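Local coordinates for quinonprotein alcohol dehydrogenase-like protein (Bacteroides thetaiotaomicron VPI-5482, PDB 4R5O) that is of unknown function but binds calcium and joins an immunoglobulin-like domain to a seven-bladed beta-propeller, at residues A[244-248]-A[273-277]. Residues are numbered along the deposited sequence; the frame is centred on the assembly and turned at random.
Sequences DESKV and IQKQK
The side-chain amide of Gln274 presents one face to Val248. Val248 CG2 sits over that face, 3.3 Å from Gln274 CD, with the amide oxygen and nitrogen at similar range. The polar edges of the amide are used elsewhere: OE1 accepts from Asn239 ND2 and NE2 donates to Leu291 O, which together should hold the amide against turning. The carboxylate of Glu245 is also covered on one face. Ile273 CG2 is above that face, 4.1 Å from Glu245 CD, and Lys275 CE approaches OE1 from the same side. The ammonium of Lys275 stays beyond salt-bridge range, with NZ 4.2 Å from Glu245 OE1.

The backbones run antiparallel. Ser246 and Gln274 form a hydrogen-bonded pair. Ser246 N donates to Gln274 O at 2.9 Å, and Gln274 N returns a straighter bond to Ser246 O (N-H...O angle 169°). Ser246 OG turns to Asp240 OD1. The two strands belong to one blade of the beta-propeller, and strand 272-274 lies toward its neighbour: Leu291 is on strand 288-294 of the next blade, and the backbone of Ile273 also bonds to Ser293 there.

Lys247 and Ile273 are the adjacent non-hydrogen-bonded pair, on the sheet face away from Ser246 and Gln274. Their chains run alongside each other in the same direction. Ile273 splits its contacts by branch. With chi1 at -42°, Ile273 CG1 lies beside the backbone N and carries Ile273 CD1 to 3.7 Å from Lys247 CE. Ile273 CG2, anti to that N, touches Glu245 CG at 3.6 Å. An alanine in place of Ile273 would lack both branches, and the aliphatic parts of Glu245 and Lys247 would probably lose their shared apolar neighbour and move more freely. Alongside, Lys275 CG packs 4.0 Å from Glu245 CA.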
loop_
_atom_site.group_PDB
_atom_site.type_symbol
_atom_site.label_atom_id
_atom_site.label_comp_id
_atom_site.label_asym_id
_atom_site.label_seq_id
_atom_site.Cartn_x
_atom_site.Cartn_y
_atom_site.Cartn_z
ATOM N N ASP A 244 3.843 -5.836 -26.628
ATOM C CA ASP A 244 3.775 -6.915 -27.615
ATOM C C ASP A 244 2.449 -7.650 -27.575
ATOM O O ASP A 244 1.838 -7.786 -26.523
ATOM C CB ASP A 244 4.918 -7.931 -27.395
ATOM C CG ASP A 244 6.326 -7.350 -27.532
ATOM O OD1 ASP A 244 6.528 -6.453 -28.398
ATOM O OD2 ASP A 244 7.243 -7.838 -26.822
ATOM N N GLU A 245 2.019 -8.153 -28.740
ATOM C CA GLU A 245 0.791 -8.917 -28.907
ATOM C C GLU A 245 0.957 -10.230 -28.151
ATOM O O GLU A 245 1.936 -10.963 -28.348
ATOM C CB GLU A 245 0.481 -9.117 -30.403
ATOM C CG GLU A 245 -0.783 -9.913 -30.695
ATOM C CD GLU A 245 -1.142 -10.105 -32.162
ATOM O OE1 GLU A 245 -0.842 -9.202 -32.980
ATOM O OE2 GLU A 245 -1.803 -11.122 -32.481
ATOM N N SER A 246 0.044 -10.474 -27.217
ATOM C CA SER A 246 0.066 -11.659 -26.363
ATOM C C SER A 246 -1.346 -12.033 -25.992
ATOM O O SER A 246 -2.220 -11.174 -26.001
ATOM C CB SER A 246 0.912 -11.392 -25.112
ATOM O OG SER A 246 1.007 -12.529 -24.278
ATOM N N LYS A 247 -1.574 -13.303 -25.678
ATOM C CA LYS A 247 -2.880 -13.764 -25.234
ATOM C C LYS A 247 -2.900 -13.944 -23.741
ATOM O O LYS A 247 -1.847 -14.254 -23.171
ATOM C CB LYS A 247 -3.265 -15.080 -25.914
ATOM C CG LYS A 247 -3.710 -14.913 -27.340
ATOM C CD LYS A 247 -3.994 -16.243 -27.945
ATOM C CE LYS A 247 -4.470 -16.139 -29.368
ATOM N NZ LYS A 247 -3.537 -15.369 -30.242
ATOM N N VAL A 248 -4.092 -13.782 -23.099
ATOM C CA VAL A 248 -4.258 -14.075 -21.672
ATOM C C VAL A 248 -3.883 -15.536 -21.502
ATOM O O VAL A 248 -4.286 -16.370 -22.315
ATOM C CB VAL A 248 -5.677 -13.737 -21.106
ATOM C CG1 VAL A 248 -5.904 -14.343 -19.725
ATOM C CG2 VAL A 248 -5.919 -12.242 -21.064
ATOM N N ILE A 273 -6.618 -11.243 -26.963
ATOM C CA ILE A 273 -5.409 -10.571 -27.446
ATOM C C ILE A 273 -5.178 -9.326 -26.613
ATOM O O ILE A 273 -6.047 -8.467 -26.526
ATOM C CB ILE A 273 -5.454 -10.211 -28.975
ATOM C CG1 ILE A 273 -6.054 -11.321 -29.916
ATOM C CG2 ILE A 273 -4.148 -9.560 -29.482
ATOM C CD1 ILE A 273 -5.394 -12.580 -29.939
ATOM N N GLN A 274 -3.995 -9.214 -26.029
ATOM C CA GLN A 274 -3.607 -8.052 -25.246
ATOM C C GLN A 274 -2.305 -7.484 -25.807
ATOM O O GLN A 274 -1.387 -8.234 -26.164
ATOM C CB GLN A 274 -3.483 -8.409 -23.765
ATOM C CG GLN A 274 -4.830 -8.806 -23.144
ATOM C CD GLN A 274 -4.745 -9.173 -21.692
ATOM O OE1 GLN A 274 -3.729 -9.703 -21.207
ATOM N NE2 GLN A 274 -5.862 -9.002 -20.995
ATOM N N LYS A 275 -2.269 -6.159 -25.968
ATOM C CA LYS A 275 -1.112 -5.437 -26.499
ATOM C C LYS A 275 -0.675 -4.357 -25.504
ATOM O O LYS A 275 0.034 -3.422 -25.874
ATOM C CB LYS A 275 -1.434 -4.824 -27.875
ATOM C CG LYS A 275 -1.802 -5.828 -28.966
ATOM C CD LYS A 275 -2.063 -5.124 -30.284
ATOM C CE LYS A 275 -2.405 -6.091 -31.388
ATOM N NZ LYS A 275 -2.669 -5.384 -32.669
ATOM N N GLN A 276 -1.101 -4.487 -24.234
ATOM C CA GLN A 276 -0.810 -3.549 -23.144
ATOM C C GLN A 276 -1.119 -4.155 -21.770
ATOM O O GLN A 276 -1.757 -5.208 -21.678
ATOM C CB GLN A 276 -1.639 -2.245 -23.303
ATOM C CG GLN A 276 -3.155 -2.459 -23.086
ATOM C CD GLN A 276 -3.921 -1.187 -22.920
ATOM O OE1 GLN A 276 -3.957 -0.332 -23.813
ATOM N NE2 GLN A 276 -4.601 -1.067 -21.790
ATOM N N LYS A 277 -0.755 -3.426 -20.699
ATOM C CA LYS A 277 -1.084 -3.813 -19.341
ATOM C C LYS A 277 -2.520 -3.538 -19.063
ATOM O O LYS A 277 -2.969 -2.396 -19.234
ATOM C CB LYS A 277 -0.223 -3.082 -18.309
ATOM C CG LYS A 277 1.242 -3.332 -18.387
ATOM C CD LYS A 277 1.888 -2.675 -17.226
ATOM C CE LYS A 277 3.375 -2.835 -17.291
ATOM N NZ LYS A 277 4.016 -2.342 -16.052
#